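Local coordinates for penicillin-binding protein 2 (Pbp2) (Helicobacter pylori, PDB 5LP5), which probably cross-links peptidoglycan as a penicillin-binding transpeptidase of the inner membrane, forming a complex with MreC in the machinery that builds the cell wall and sets cell shape, at residues M315-G318 / L319-E323; E377-I380 / E381-S384; L412-L415 / K416-Q420; F437-T440 / P441-L445. All coordinates share one frame; numbering follows the deposited sequence.

Contact 1: M315-G318 / L319-E323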
ATOM      1  N   MET A 315      16.084 -39.230 -22.572  1.00 46.79           N
ATOM      2  CA  MET A 315      17.414 -39.311 -21.976  1.00 48.45           C
ATOM      3  C   MET A 315      17.372 -39.892 -20.541  1.00 50.60           C
ATOM      4  O   MET A 315      18.350 -40.489 -20.068  1.00 55.47           O
ATOM      5  CB  MET A 315      18.191 -37.972 -22.074  1.00 46.77           C
ATOM      6  CG  MET A 315      17.469 -36.664 -21.723  1.00 45.20           C
ATOM      7  SD  MET A 315      16.474 -35.811 -22.984  1.00 41.96           S
ATOM      8  CE  MET A 315      17.531 -36.024 -24.392  1.00 44.51           C
ATOM      9  N   GLY A 316      16.235 -39.748 -19.869  1.00 51.38           N
ATOM     10  CA  GLY A 316      16.016 -40.431 -18.590  1.00 54.80           C
ATOM     11  C   GLY A 316      15.824 -41.928 -18.767  1.00 56.66           C
ATOM     12  O   GLY A 316      16.335 -42.728 -17.980  1.00 56.89           O
ATOM     13  N   VAL A 317      15.091 -42.290 -19.815  1.00 57.89           N
ATOM     14  CA  VAL A 317      14.848 -43.692 -20.186  1.00 60.53           C
ATOM     15  C   VAL A 317      16.162 -44.371 -20.615  1.00 61.19           C
ATOM     16  O   VAL A 317      16.521 -45.443 -20.130  1.00 56.71           O
ATOM     17  CB  VAL A 317      13.822 -43.786 -21.350  1.00 60.48           C
ATOM     18  CG1 VAL A 317      13.603 -45.225 -21.782  1.00 60.72           C
ATOM     19  CG2 VAL A 317      12.493 -43.152 -20.966  1.00 59.99           C
ATOM     20  N   GLY A 318      16.864 -43.727 -21.539  1.00 62.30           N
ATOM     21  CA  GLY A 318      18.171 -44.185 -21.978  1.00 63.14           C
ATOM     22  C   GLY A 318      19.101 -44.397 -20.805  1.00 63.86           C
ATOM     23  O   GLY A 318      19.798 -45.406 -20.744  1.00 67.72           O
ATOM     24  N   LEU A 319      19.104 -43.461 -19.858  1.00 61.75           N
ATOM     25  CA  LEU A 319      19.970 -43.582 -18.690  1.00 62.46           C
ATOM     26  C   LEU A 319      19.670 -44.859 -17.899  1.00 63.76           C
ATOM     27  O   LEU A 319      20.578 -45.477 -17.336  1.00 66.92           O
ATOM     28  CB  LEU A 319      19.867 -42.340 -17.797  1.00 59.58           C
ATOM     29  CG  LEU A 319      20.682 -42.394 -16.497  1.00 60.75           C
ATOM     30  CD1 LEU A 319      22.171 -42.457 -16.779  1.00 60.48           C
ATOM     31  CD2 LEU A 319      20.356 -41.221 -15.586  1.00 60.07           C
ATOM     32  N   SER A 320      18.404 -45.250 -17.862  1.00 64.67           N
ATOM     33  CA  SER A 320      18.012 -46.493 -17.211  1.00 68.44           C
ATOM     34  C   SER A 320      18.516 -47.721 -17.978  1.00 68.59           C
ATOM     35  O   SER A 320      18.967 -48.691 -17.370  1.00 69.29           O
ATOM     36  CB  SER A 320      16.490 -46.571 -17.085  1.00 72.64           C
ATOM     37  OG  SER A 320      16.107 -47.589 -16.164  1.00 77.70           O
ATOM     38  N   PHE A 321      18.427 -47.688 -19.308  1.00 66.64           N
ATOM     39  CA  PHE A 321      18.925 -48.791 -20.132  1.00 66.70           C
ATOM     40  C   PHE A 321      20.380 -49.075 -19.810  1.00 71.31           C
ATOM     41  O   PHE A 321      20.758 -50.205 -19.468  1.00 76.87           O
ATOM     42  CB  PHE A 321      18.844 -48.469 -21.630  1.00 62.84           C
ATOM     43  CG  PHE A 321      17.450 -48.371 -22.174  1.00 60.30           C
ATOM     44  CD1 PHE A 321      16.369 -48.949 -21.519  1.00 59.68           C
ATOM     45  CD2 PHE A 321      17.231 -47.734 -23.384  1.00 58.69           C
ATOM     46  CE1 PHE A 321      15.101 -48.865 -22.057  1.00 59.36           C
ATOM     47  CE2 PHE A 321      15.963 -47.650 -23.927  1.00 57.98           C
ATOM     48  CZ  PHE A 321      14.897 -48.216 -23.265  1.00 57.83           C
ATOM     49  N   LEU A 322      21.194 -48.030 -19.933  1.00 71.08           N
ATOM     50  CA  LEU A 322      22.635 -48.139 -19.752  1.00 71.30           C
ATOM     51  C   LEU A 322      22.977 -48.639 -18.369  1.00 70.88           C
ATOM     52  O   LEU A 322      24.013 -49.272 -18.166  1.00 73.98           O
ATOM     53  CB  LEU A 322      23.292 -46.778 -19.948  1.00 72.58           C
ATOM     54  CG  LEU A 322      23.175 -46.133 -21.318  1.00 74.74           C
ATOM     55  CD1 LEU A 322      23.583 -44.668 -21.223  1.00 76.34           C
ATOM     56  CD2 LEU A 322      24.041 -46.883 -22.308  1.00 76.84           C
ATOM     57  N   GLU A 323      22.114 -48.331 -17.413  1.00 70.37           N
ATOM     58  CA  GLU A 323      22.359 -48.664 -16.027  1.00 74.55           C
ATOM     59  C   GLU A 323      22.003 -50.125 -15.721  1.00 78.54           C
ATOM     60  O   GLU A 323      22.715 -50.808 -14.975  1.00 77.21           O
ATOM     61  CB  GLU A 323      21.550 -47.706 -15.167  1.00 73.65           C
ATOM     62  CG  GLU A 323      21.694 -47.865 -13.672  1.00 73.82           C
ATOM     63  CD  GLU A 323      20.969 -46.766 -12.932  1.00 72.24           C
ATOM     64  OE1 GLU A 323      20.257 -45.965 -13.584  1.00 69.80           O
ATOM     65  OE2 GLU A 323      21.112 -46.719 -11.699  1.00 73.51           O
TER
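Helix 314-324 brings V317 and F321 together one turn apart, their side chains side by side and pointing the same way. V317 CG1 makes the apolar touch, 3.6 Å from F321 CZ. It reaches the far end of the ring because it stands opposite the backbone N of its own residue (chi1 178°), which sends this branch along the helix toward the next turn. Nearer the backbone, V317 O sits over one face of the F321 ring, 3.7 Å above its plane and shifted toward the rim, while G318 CA approaches obliquely, 3.9 Å from F321 CD2.

The helix starts at K314, the lysine of an S311-to-K314 stretch that matches the SxxK pattern of penicillin-binding transpeptidases; in the family that pattern carries the nucleophilic serine, and S311 probably has the same role here. The side chain of M315 touches the residues of this pattern. The i to i+4 bonds that follow differ in geometry. L319 N donates to M315 O from above the carbonyl plane, whereas F321 N reaches V317 O at 3.1 Å in the plane of the V317 carbonyl. V317 O also receives a weak second bond from S320 N. The straightest link is L322 N to G318 O, 3.1 Å with 173° at the hydrogen, and L322 CG rests 3.5 Å from that same oxygen.

The amide of G316 is taken up by Y447 OH. The V317 side chain packs on L383 and L387 of helix 380-389, while M315 meets L484 and M488 of helix 475-493.

Contact 2: E377-I380 / E381-S384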
ATOM      1  N   GLU A 377      13.251 -55.479 -22.984  1.00 84.13           N
ATOM      2  CA  GLU A 377      14.234 -56.154 -22.139  1.00 85.96           C
ATOM      3  C   GLU A 377      14.381 -55.542 -20.718  1.00 82.39           C
ATOM      4  O   GLU A 377      15.069 -56.113 -19.861  1.00 78.41           O
ATOM      5  CB  GLU A 377      15.591 -56.201 -22.880  1.00 88.90           C
ATOM      6  CG  GLU A 377      15.518 -56.826 -24.286  1.00 91.16           C
ATOM      7  CD  GLU A 377      16.825 -56.748 -25.093  1.00 92.91           C
ATOM      8  OE1 GLU A 377      17.894 -56.417 -24.521  1.00 91.28           O
ATOM      9  OE2 GLU A 377      16.786 -57.023 -26.318  1.00 89.36           O
ATOM     10  N   ILE A 378      13.725 -54.402 -20.463  1.00 77.30           N
ATOM     11  CA  ILE A 378      13.798 -53.739 -19.146  1.00 76.27           C
ATOM     12  C   ILE A 378      12.519 -53.941 -18.353  1.00 75.08           C
ATOM     13  O   ILE A 378      11.417 -53.848 -18.901  1.00 79.32           O
ATOM     14  CB  ILE A 378      14.087 -52.208 -19.264  1.00 76.92           C
ATOM     15  CG1 ILE A 378      14.440 -51.586 -17.905  1.00 77.01           C
ATOM     16  CG2 ILE A 378      12.905 -51.444 -19.847  1.00 73.36           C
ATOM     17  CD1 ILE A 378      15.710 -52.129 -17.290  1.00 81.56           C
ATOM     18  N   SER A 379      12.665 -54.211 -17.059  1.00 72.84           N
ATOM     19  CA  SER A 379      11.502 -54.335 -16.180  1.00 73.16           C
ATOM     20  C   SER A 379      10.974 -52.949 -15.840  1.00 73.42           C
ATOM     21  O   SER A 379      11.754 -52.031 -15.608  1.00 72.94           O
ATOM     22  CB  SER A 379      11.860 -55.079 -14.899  1.00 72.10           C
ATOM     23  OG  SER A 379      12.828 -54.375 -14.159  1.00 70.98           O
ATOM     24  N   ILE A 380       9.653 -52.800 -15.803  1.00 72.55           N
ATOM     25  CA  ILE A 380       9.046 -51.510 -15.503  1.00 69.04           C
ATOM     26  C   ILE A 380       9.438 -51.049 -14.104  1.00 67.81           C
ATOM     27  O   ILE A 380       9.477 -49.850 -13.833  1.00 67.88           O
ATOM     28  CB  ILE A 380       7.497 -51.523 -15.654  1.00 68.72           C
ATOM     29  CG1 ILE A 380       6.927 -50.102 -15.564  1.00 67.61           C
ATOM     30  CG2 ILE A 380       6.845 -52.405 -14.599  1.00 69.29           C
ATOM     31  CD1 ILE A 380       7.403 -49.155 -16.647  1.00 65.75           C
ATOM     32  N   GLU A 381       9.729 -51.995 -13.214  1.00 67.77           N
ATOM     33  CA  GLU A 381      10.161 -51.617 -11.878  1.00 69.82           C
ATOM     34  C   GLU A 381      11.461 -50.814 -11.877  1.00 65.13           C
ATOM     35  O   GLU A 381      11.591 -49.837 -11.145  1.00 58.75           O
ATOM     36  CB  GLU A 381      10.310 -52.843 -10.993  1.00 79.80           C
ATOM     37  CG  GLU A 381      10.821 -52.499  -9.598  1.00 85.74           C
ATOM     38  CD  GLU A 381      10.076 -53.220  -8.465  1.00 90.59           C
ATOM     39  OE1 GLU A 381       9.165 -54.051  -8.733  1.00 96.98           O
ATOM     40  OE2 GLU A 381      10.403 -52.926  -7.292  1.00 89.34           O
ATOM     41  N   LYS A 382      12.412 -51.223 -12.705  1.00 67.25           N
ATOM     42  CA  LYS A 382      13.716 -50.540 -12.797  1.00 69.70           C
ATOM     43  C   LYS A 382      13.711 -49.231 -13.633  1.00 68.03           C
ATOM     44  O   LYS A 382      14.325 -48.229 -13.249  1.00 66.92           O
ATOM     45  CB  LYS A 382      14.772 -51.519 -13.317  1.00 71.59           C
ATOM     46  CG  LYS A 382      14.986 -52.665 -12.344  1.00 73.09           C
ATOM     47  CD  LYS A 382      16.114 -53.598 -12.740  1.00 74.38           C
ATOM     48  CE  LYS A 382      16.316 -54.630 -11.636  1.00 73.40           C
ATOM     49  NZ  LYS A 382      17.431 -55.580 -11.878  1.00 71.73           N
ATOM     50  N   LEU A 383      13.025 -49.258 -14.772  1.00 64.91           N
ATOM     51  CA  LEU A 383      12.801 -48.057 -15.568  1.00 59.50           C
ATOM     52  C   LEU A 383      12.171 -46.966 -14.699  1.00 59.50           C
ATOM     53  O   LEU A 383      12.672 -45.848 -14.637  1.00 61.18           O
ATOM     54  CB  LEU A 383      11.886 -48.372 -16.767  1.00 57.39           C
ATOM     55  CG  LEU A 383      11.471 -47.228 -17.702  1.00 54.48           C
ATOM     56  CD1 LEU A 383      12.701 -46.697 -18.398  1.00 56.42           C
ATOM     57  CD2 LEU A 383      10.448 -47.659 -18.728  1.00 54.69           C
ATOM     58  N   SER A 384      11.068 -47.295 -14.031  1.00 60.42           N
ATOM     59  CA  SER A 384      10.322 -46.312 -13.260  1.00 60.53           C
ATOM     60  C   SER A 384      11.165 -45.760 -12.115  1.00 63.10           C
ATOM     61  O   SER A 384      11.023 -44.602 -11.743  1.00 66.33           O
ATOM     62  CB  SER A 384       9.030 -46.907 -12.724  1.00 60.31           C
ATOM     63  OG  SER A 384       9.297 -47.802 -11.676  1.00 62.51           O
TER
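S379 and K382 meet at the N-cap of helix 380-389, where the serine stands just before the first turn and its side chain accepts from the lysine backbone. The capping bond, K382 N to S379 OG, is weak at 3.5 Å. With chi1 at 62°, OG lies between its own backbone N and carbonyl carbon, a position from which it can face the start of the helix; the lysine chain also passes close by, K382 CG being 3.3 Å from S379 OG.

S379 O has two donors of unequal quality. L383 N approaches it almost linearly, 3.2 Å with 175° at the hydrogen, and lies nearly on the extension of the carbonyl bond. K382 N adds a weak bond to the same oxygen, so this amide divides itself between the carbonyl and the hydroxyl of one residue. One step on, I380 O accepts from S384 N at 3.0 Å, the donor tilted from the carbonyl plane. S384 OG faces two helix carbonyl oxygens, 3.0 Å from I380 O and 3.1 Å from E381 O.

I378, the residue before the N-cap, holds the position of a hydrophobic staple: its CG1 lies 4.3 Å from L383 CB, in the first turn of the helix. The I378 side chain also packs on F321 and N324 of helix 314-324. I380, which touches W422 in a loop, crosses L383 at an angle, and the two chains meet through their terminal methyls, I380 CD1 and L383 CD2, 4.0 Å apart.

Contact 3: L412-L415 / K416-Q420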
ATOM      1  N   LEU A 412       2.538 -51.622  -9.998  1.00 67.46           N
ATOM      2  CA  LEU A 412       1.711 -51.515  -8.797  1.00 69.65           C
ATOM      3  C   LEU A 412       0.714 -50.392  -8.907  1.00 63.86           C
ATOM      4  O   LEU A 412      -0.312 -50.417  -8.235  1.00 63.52           O
ATOM      5  CB  LEU A 412       2.565 -51.248  -7.558  1.00 76.84           C
ATOM      6  CG  LEU A 412       3.435 -52.370  -6.981  1.00 84.48           C
ATOM      7  CD1 LEU A 412       4.585 -52.796  -7.905  1.00 87.22           C
ATOM      8  CD2 LEU A 412       3.986 -51.899  -5.642  1.00 85.81           C
ATOM      9  N   TRP A 413       1.027 -49.387  -9.713  1.00 57.22           N
ATOM     10  CA  TRP A 413       0.146 -48.245  -9.858  1.00 54.87           C
ATOM     11  C   TRP A 413      -1.075 -48.572 -10.717  1.00 55.51           C
ATOM     12  O   TRP A 413      -2.212 -48.217 -10.361  1.00 51.19           O
ATOM     13  CB  TRP A 413       0.885 -47.073 -10.474  1.00 52.76           C
ATOM     14  CG  TRP A 413      -0.042 -45.950 -10.732  1.00 51.13           C
ATOM     15  CD1 TRP A 413      -0.488 -45.030  -9.832  1.00 51.80           C
ATOM     16  CD2 TRP A 413      -0.694 -45.653 -11.971  1.00 48.75           C
ATOM     17  NE1 TRP A 413      -1.372 -44.177 -10.439  1.00 50.09           N
ATOM     18  CE2 TRP A 413      -1.512 -44.540 -11.753  1.00 47.39           C
ATOM     19  CE3 TRP A 413      -0.672 -46.234 -13.241  1.00 48.91           C
ATOM     20  CZ2 TRP A 413      -2.283 -43.978 -12.760  1.00 46.64           C
ATOM     21  CZ3 TRP A 413      -1.434 -45.669 -14.240  1.00 47.00           C
ATOM     22  CH2 TRP A 413      -2.233 -44.558 -13.992  1.00 45.64           C
ATOM     23  N   LYS A 414      -0.834 -49.234 -11.852  1.00 56.20           N
ATOM     24  CA  LYS A 414      -1.919 -49.630 -12.750  1.00 55.44           C
ATOM     25  C   LYS A 414      -2.872 -50.558 -12.013  1.00 53.98           C
ATOM     26  O   LYS A 414      -4.106 -50.483 -12.196  1.00 47.59           O
ATOM     27  CB  LYS A 414      -1.389 -50.324 -14.002  1.00 56.89           C
ATOM     28  CG  LYS A 414      -2.447 -50.533 -15.077  1.00 57.76           C
ATOM     29  CD  LYS A 414      -1.871 -51.116 -16.352  1.00 59.96           C
ATOM     30  CE  LYS A 414      -2.896 -51.010 -17.466  1.00 61.98           C
ATOM     31  NZ  LYS A 414      -2.578 -51.894 -18.612  1.00 64.37           N
ATOM     32  N   LEU A 415      -2.310 -51.408 -11.156  1.00 52.99           N
ATOM     33  CA  LEU A 415      -3.143 -52.296 -10.364  1.00 54.52           C
ATOM     34  C   LEU A 415      -4.049 -51.537  -9.393  1.00 56.09           C
ATOM     35  O   LEU A 415      -5.208 -51.861  -9.263  1.00 61.58           O
ATOM     36  CB  LEU A 415      -2.308 -53.315  -9.597  1.00 54.15           C
ATOM     37  CG  LEU A 415      -1.845 -54.604 -10.279  1.00 54.40           C
ATOM     38  CD1 LEU A 415      -1.432 -55.579  -9.185  1.00 54.45           C
ATOM     39  CD2 LEU A 415      -2.878 -55.258 -11.188  1.00 55.02           C
ATOM     40  N   LYS A 416      -3.521 -50.525  -8.722  1.00 58.74           N
ATOM     41  CA  LYS A 416      -4.318 -49.770  -7.759  1.00 63.44           C
ATOM     42  C   LYS A 416      -5.368 -48.871  -8.399  1.00 63.44           C
ATOM     43  O   LYS A 416      -6.400 -48.595  -7.782  1.00 66.06           O
ATOM     44  CB  LYS A 416      -3.438 -48.911  -6.854  1.00 70.26           C
ATOM     45  CG  LYS A 416      -4.197 -48.284  -5.689  1.00 76.62           C
ATOM     46  CD  LYS A 416      -3.369 -47.251  -4.937  1.00 80.71           C
ATOM     47  CE  LYS A 416      -4.068 -46.819  -3.650  1.00 84.24           C
ATOM     48  NZ  LYS A 416      -3.260 -45.838  -2.878  1.00 87.21           N
ATOM     49  N   ARG A 417      -5.130 -48.399  -9.615  1.00 64.40           N
ATOM     50  CA  ARG A 417      -6.100 -47.486 -10.218  1.00 71.28           C
ATOM     51  C   ARG A 417      -7.099 -48.182 -11.110  1.00 73.46           C
ATOM     52  O   ARG A 417      -8.278 -47.879 -11.033  1.00 80.23           O
ATOM     53  CB  ARG A 417      -5.431 -46.359 -10.997  1.00 77.79           C
ATOM     54  CG  ARG A 417      -6.400 -45.288 -11.509  1.00 80.52           C
ATOM     55  CD  ARG A 417      -5.846 -43.878 -11.351  1.00 83.90           C
ATOM     56  NE  ARG A 417      -6.202 -43.007 -12.472  1.00 87.32           N
ATOM     57  CZ  ARG A 417      -5.652 -41.812 -12.703  1.00 86.28           C
ATOM     58  NH1 ARG A 417      -4.725 -41.313 -11.890  1.00 82.40           N
ATOM     59  NH2 ARG A 417      -6.034 -41.099 -13.754  1.00 88.19           N
ATOM     60  N   PHE A 418      -6.618 -49.079 -11.969  1.00 72.43           N
ATOM     61  CA  PHE A 418      -7.458 -49.775 -12.954  1.00 71.95           C
ATOM     62  C   PHE A 418      -7.771 -51.248 -12.596  1.00 70.60           C
ATOM     63  O   PHE A 418      -8.688 -51.851 -13.165  1.00 70.26           O
ATOM     64  CB  PHE A 418      -6.792 -49.729 -14.350  1.00 71.84           C
ATOM     65  CG  PHE A 418      -6.701 -48.348 -14.976  1.00 67.49           C
ATOM     66  CD1 PHE A 418      -7.203 -47.215 -14.342  1.00 63.85           C
ATOM     67  CD2 PHE A 418      -6.118 -48.203 -16.231  1.00 67.13           C
ATOM     68  CE1 PHE A 418      -7.116 -45.978 -14.945  1.00 60.77           C
ATOM     69  CE2 PHE A 418      -6.024 -46.967 -16.831  1.00 63.62           C
ATOM     70  CZ  PHE A 418      -6.524 -45.856 -16.183  1.00 60.78           C
ATOM     71  N   ASN A 419      -6.997 -51.824 -11.682  1.00 65.56           N
ATOM     72  CA  ASN A 419      -7.017 -53.274 -11.394  1.00 63.08           C
ATOM     73  C   ASN A 419      -6.720 -54.163 -12.589  1.00 62.19           C
ATOM     74  O   ASN A 419      -7.165 -55.310 -12.637  1.00 65.74           O
ATOM     75  CB  ASN A 419      -8.325 -53.708 -10.759  1.00 64.16           C
ATOM     76  CG  ASN A 419      -8.443 -53.261  -9.326  1.00 64.98           C
ATOM     77  OD1 ASN A 419      -8.177 -54.032  -8.391  1.00 61.06           O
ATOM     78  ND2 ASN A 419      -8.833 -51.991  -9.138  1.00 66.30           N
ATOM     79  N   GLN A 420      -5.932 -53.653 -13.530  1.00 59.89           N
ATOM     80  CA  GLN A 420      -5.543 -54.436 -14.704  1.00 63.05           C
ATOM     81  C   GLN A 420      -4.060 -54.734 -14.716  1.00 64.47           C
ATOM     82  O   GLN A 420      -3.294 -53.986 -14.126  1.00 65.94           O
ATOM     83  CB  GLN A 420      -5.917 -53.682 -15.956  1.00 60.83           C
ATOM     84  CG  GLN A 420      -7.376 -53.287 -15.969  1.00 62.48           C
ATOM     85  CD  GLN A 420      -7.777 -52.604 -17.245  1.00 64.12           C
ATOM     86  OE1 GLN A 420      -6.947 -51.970 -17.906  1.00 66.68           O
ATOM     87  NE2 GLN A 420      -9.056 -52.733 -17.608  1.00 66.70           N
TER
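L412 O receives K416 N at 3.2 Å, the first of the i to i+4 bonds that tie 412-415 to 416-420.

At W413 the backbone repeats the pattern, R417 N to W413 O, and the side chains follow side by side. The indole offers an edge: R417 NH1 lies in its plane, 3.7 Å from W413 CZ2, and that same carbon stands over a face of the guanidinium. The two planes are 65° apart, so the groups meet edge against face and do not stack. Bends at chi2 and chi3 turn the arginine along the rim of the indole, its CD 3.8 Å from W413 CZ2.

K414 O serves the last turn of helix 411-418, a short helix at the surface of the transpeptidase domain. It takes F418 N at 2.9 Å and, weakly, N419 N. The extended K414 side chain runs past Q420, CG 3.7 Å from Q420 O, before NZ reaches the carboxylate of D426 in a salt bridge and D421 O in a hydrogen bond.

L415 O is approached by N419, which has left helical geometry with positive phi (58°). Both the N419 amide, by a weak bond, and its CA, through a CA-H...O contact of 3.1 Å, turn to L415 O. Alongside, L415 CD2 lies against the carbonyl of Q420.

Contact 4: F437-T440 / P441-L445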
ATOM      1  N   PHE A 437       1.440 -41.648 -18.350  1.00 53.43           N
ATOM      2  CA  PHE A 437       2.561 -40.823 -17.842  1.00 51.50           C
ATOM      3  C   PHE A 437       2.170 -39.346 -17.878  1.00 47.26           C
ATOM      4  O   PHE A 437       1.811 -38.839 -18.939  1.00 41.77           O
ATOM      5  CB  PHE A 437       3.827 -41.053 -18.703  1.00 51.51           C
ATOM      6  CG  PHE A 437       5.151 -40.662 -18.033  1.00 47.51           C
ATOM      7  CD1 PHE A 437       5.224 -39.732 -17.003  1.00 44.77           C
ATOM      8  CD2 PHE A 437       6.343 -41.240 -18.478  1.00 47.04           C
ATOM      9  CE1 PHE A 437       6.449 -39.404 -16.426  1.00 45.31           C
ATOM     10  CE2 PHE A 437       7.560 -40.912 -17.902  1.00 46.34           C
ATOM     11  CZ  PHE A 437       7.614 -39.990 -16.876  1.00 45.77           C
ATOM     12  N   LEU A 438       2.243 -38.684 -16.718  1.00 45.43           N
ATOM     13  CA  LEU A 438       1.972 -37.239 -16.600  1.00 43.23           C
ATOM     14  C   LEU A 438       3.008 -36.458 -15.768  1.00 41.60           C
ATOM     15  O   LEU A 438       3.460 -36.900 -14.710  1.00 42.83           O
ATOM     16  CB  LEU A 438       0.593 -37.016 -15.996  1.00 41.08           C
ATOM     17  CG  LEU A 438      -0.578 -37.549 -16.793  1.00 40.38           C
ATOM     18  CD1 LEU A 438      -1.850 -37.372 -15.974  1.00 39.78           C
ATOM     19  CD2 LEU A 438      -0.674 -36.849 -18.137  1.00 39.99           C
ATOM     20  N   ALA A 439       3.360 -35.276 -16.254  1.00 40.13           N
ATOM     21  CA  ALA A 439       4.300 -34.427 -15.557  1.00 39.03           C
ATOM     22  C   ALA A 439       3.865 -32.987 -15.643  1.00 39.08           C
ATOM     23  O   ALA A 439       2.993 -32.648 -16.437  1.00 36.99           O
ATOM     24  CB  ALA A 439       5.685 -34.593 -16.142  1.00 39.56           C
ATOM     25  N   THR A 440       4.471 -32.163 -14.780  1.00 40.43           N
ATOM     26  CA  THR A 440       4.292 -30.705 -14.763  1.00 35.91           C
ATOM     27  C   THR A 440       5.475 -30.077 -15.474  1.00 32.02           C
ATOM     28  O   THR A 440       6.568 -30.625 -15.446  1.00 31.72           O
ATOM     29  CB  THR A 440       4.225 -30.146 -13.313  1.00 37.42           C
ATOM     30  OG1 THR A 440       5.389 -30.544 -12.550  1.00 40.28           O
ATOM     31  CG2 THR A 440       2.947 -30.611 -12.595  1.00 35.08           C
ATOM     32  N   PRO A 441       5.264 -28.930 -16.140  1.00 31.10           N
ATOM     33  CA  PRO A 441       6.391 -28.171 -16.677  1.00 30.83           C
ATOM     34  C   PRO A 441       7.513 -27.940 -15.682  1.00 30.05           C
ATOM     35  O   PRO A 441       8.669 -27.923 -16.080  1.00 31.43           O
ATOM     36  CB  PRO A 441       5.753 -26.857 -17.093  1.00 29.96           C
ATOM     37  CG  PRO A 441       4.389 -27.253 -17.523  1.00 29.28           C
ATOM     38  CD  PRO A 441       3.984 -28.387 -16.624  1.00 30.35           C
ATOM     39  N   LEU A 442       7.185 -27.803 -14.401  1.00 29.56           N
ATOM     40  CA  LEU A 442       8.226 -27.731 -13.371  1.00 29.26           C
ATOM     41  C   LEU A 442       9.096 -29.003 -13.327  1.00 31.29           C
ATOM     42  O   LEU A 442      10.324 -28.921 -13.277  1.00 32.22           O
ATOM     43  CB  LEU A 442       7.625 -27.419 -12.001  1.00 27.53           C
ATOM     44  CG  LEU A 442       7.424 -25.922 -11.684  1.00 26.78           C
ATOM     45  CD1 LEU A 442       6.632 -25.734 -10.385  1.00 27.24           C
ATOM     46  CD2 LEU A 442       8.727 -25.156 -11.566  1.00 26.28           C
ATOM     47  N   GLN A 443       8.461 -30.165 -13.356  1.00 34.21           N
ATOM     48  CA  GLN A 443       9.185 -31.441 -13.309  1.00 36.13           C
ATOM     49  C   GLN A 443      10.180 -31.562 -14.452  1.00 35.67           C
ATOM     50  O   GLN A 443      11.348 -31.951 -14.238  1.00 34.32           O
ATOM     51  CB  GLN A 443       8.204 -32.634 -13.294  1.00 38.81           C
ATOM     52  CG  GLN A 443       7.586 -32.847 -11.907  1.00 40.52           C
ATOM     53  CD  GLN A 443       6.510 -33.910 -11.842  1.00 39.46           C
ATOM     54  OE1 GLN A 443       5.746 -34.109 -12.785  1.00 36.90           O
ATOM     55  NE2 GLN A 443       6.444 -34.595 -10.707  1.00 38.53           N
ATOM     56  N   VAL A 444       9.726 -31.197 -15.655  1.00 34.87           N
ATOM     57  CA  VAL A 444      10.564 -31.276 -16.868  1.00 34.54           C
ATOM     58  C   VAL A 444      11.780 -30.353 -16.746  1.00 34.05           C
ATOM     59  O   VAL A 444      12.899 -30.737 -17.100  1.00 34.43           O
ATOM     60  CB  VAL A 444       9.757 -30.901 -18.120  1.00 34.78           C
ATOM     61  CG1 VAL A 444      10.636 -30.911 -19.359  1.00 35.66           C
ATOM     62  CG2 VAL A 444       8.582 -31.852 -18.302  1.00 35.33           C
ATOM     63  N   LEU A 445      11.541 -29.143 -16.233  1.00 33.21           N
ATOM     64  CA  LEU A 445      12.581 -28.139 -15.992  1.00 31.59           C
ATOM     65  C   LEU A 445      13.645 -28.605 -15.005  1.00 31.85           C
ATOM     66  O   LEU A 445      14.856 -28.469 -15.287  1.00 33.57           O
ATOM     67  CB  LEU A 445      11.945 -26.844 -15.470  1.00 30.45           C
ATOM     68  CG  LEU A 445      12.893 -25.725 -15.023  1.00 30.12           C
ATOM     69  CD1 LEU A 445      13.476 -24.957 -16.194  1.00 29.97           C
ATOM     70  CD2 LEU A 445      12.173 -24.775 -14.093  1.00 29.98           C
TER
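The flat carboxamide of Q443 turns its oxygen back onto the residues ahead of the helix, where OE1 accepts from T440 N at 3.1 Å. The donor is tilted 27° from the amide's carbonyl plane. A439 CA lies 3.1 Å from Q443 OE1, with A439 CB at 3.4 Å, and NE2 of the amide is bonded to E394 O, so polar partners on both of its terminal atoms limit rotation of the group. Outside the contact, A439 packs on F392.

The return bond runs from Q443 N to T440 OG1, 3.2 Å with 153° at the hydrogen. Together the reciprocal pair makes a capping box at the N-terminus of helix 441-453. T440 chi1 of 55° sets OG1 facing this amide. The glutamine reaches back through a chain extended beyond CG, and Q443 CG passes 3.2 Å from T440 OG1.

P441 supplies the first helical residue, and its ring packs on L255, L561 and W544 from strands of the five-stranded antiparallel sheet of the transpeptidase domain. T440 O accepts V444 N at 3.2 Å, nearly head-on, and V444 CG2 lies 3.7 Å from that oxygen.

Overall arrangement
All four contacts lie in the transpeptidase domain and follow one another along the chain. Contacts 1 and 2 touch directly, with centres 10 Å apart: V317 CG1 meets L383 CD1 at 3.8 Å, and F321 CE1 meets I378 CG2 at 4.0 Å, so helix 314-324 packs on the start of helix 380-389. Contact 3 is the surface member, its centre 16 Å from that of contact 2 and 25 Å from that of contact 1. Contact 4 leads into the helix against the central sheet; its nearest atoms come within about 6 Å of contact 1. Contact 1 adjoins the probable SxxK active-site pattern, which V444 of contact 4 approaches without touching.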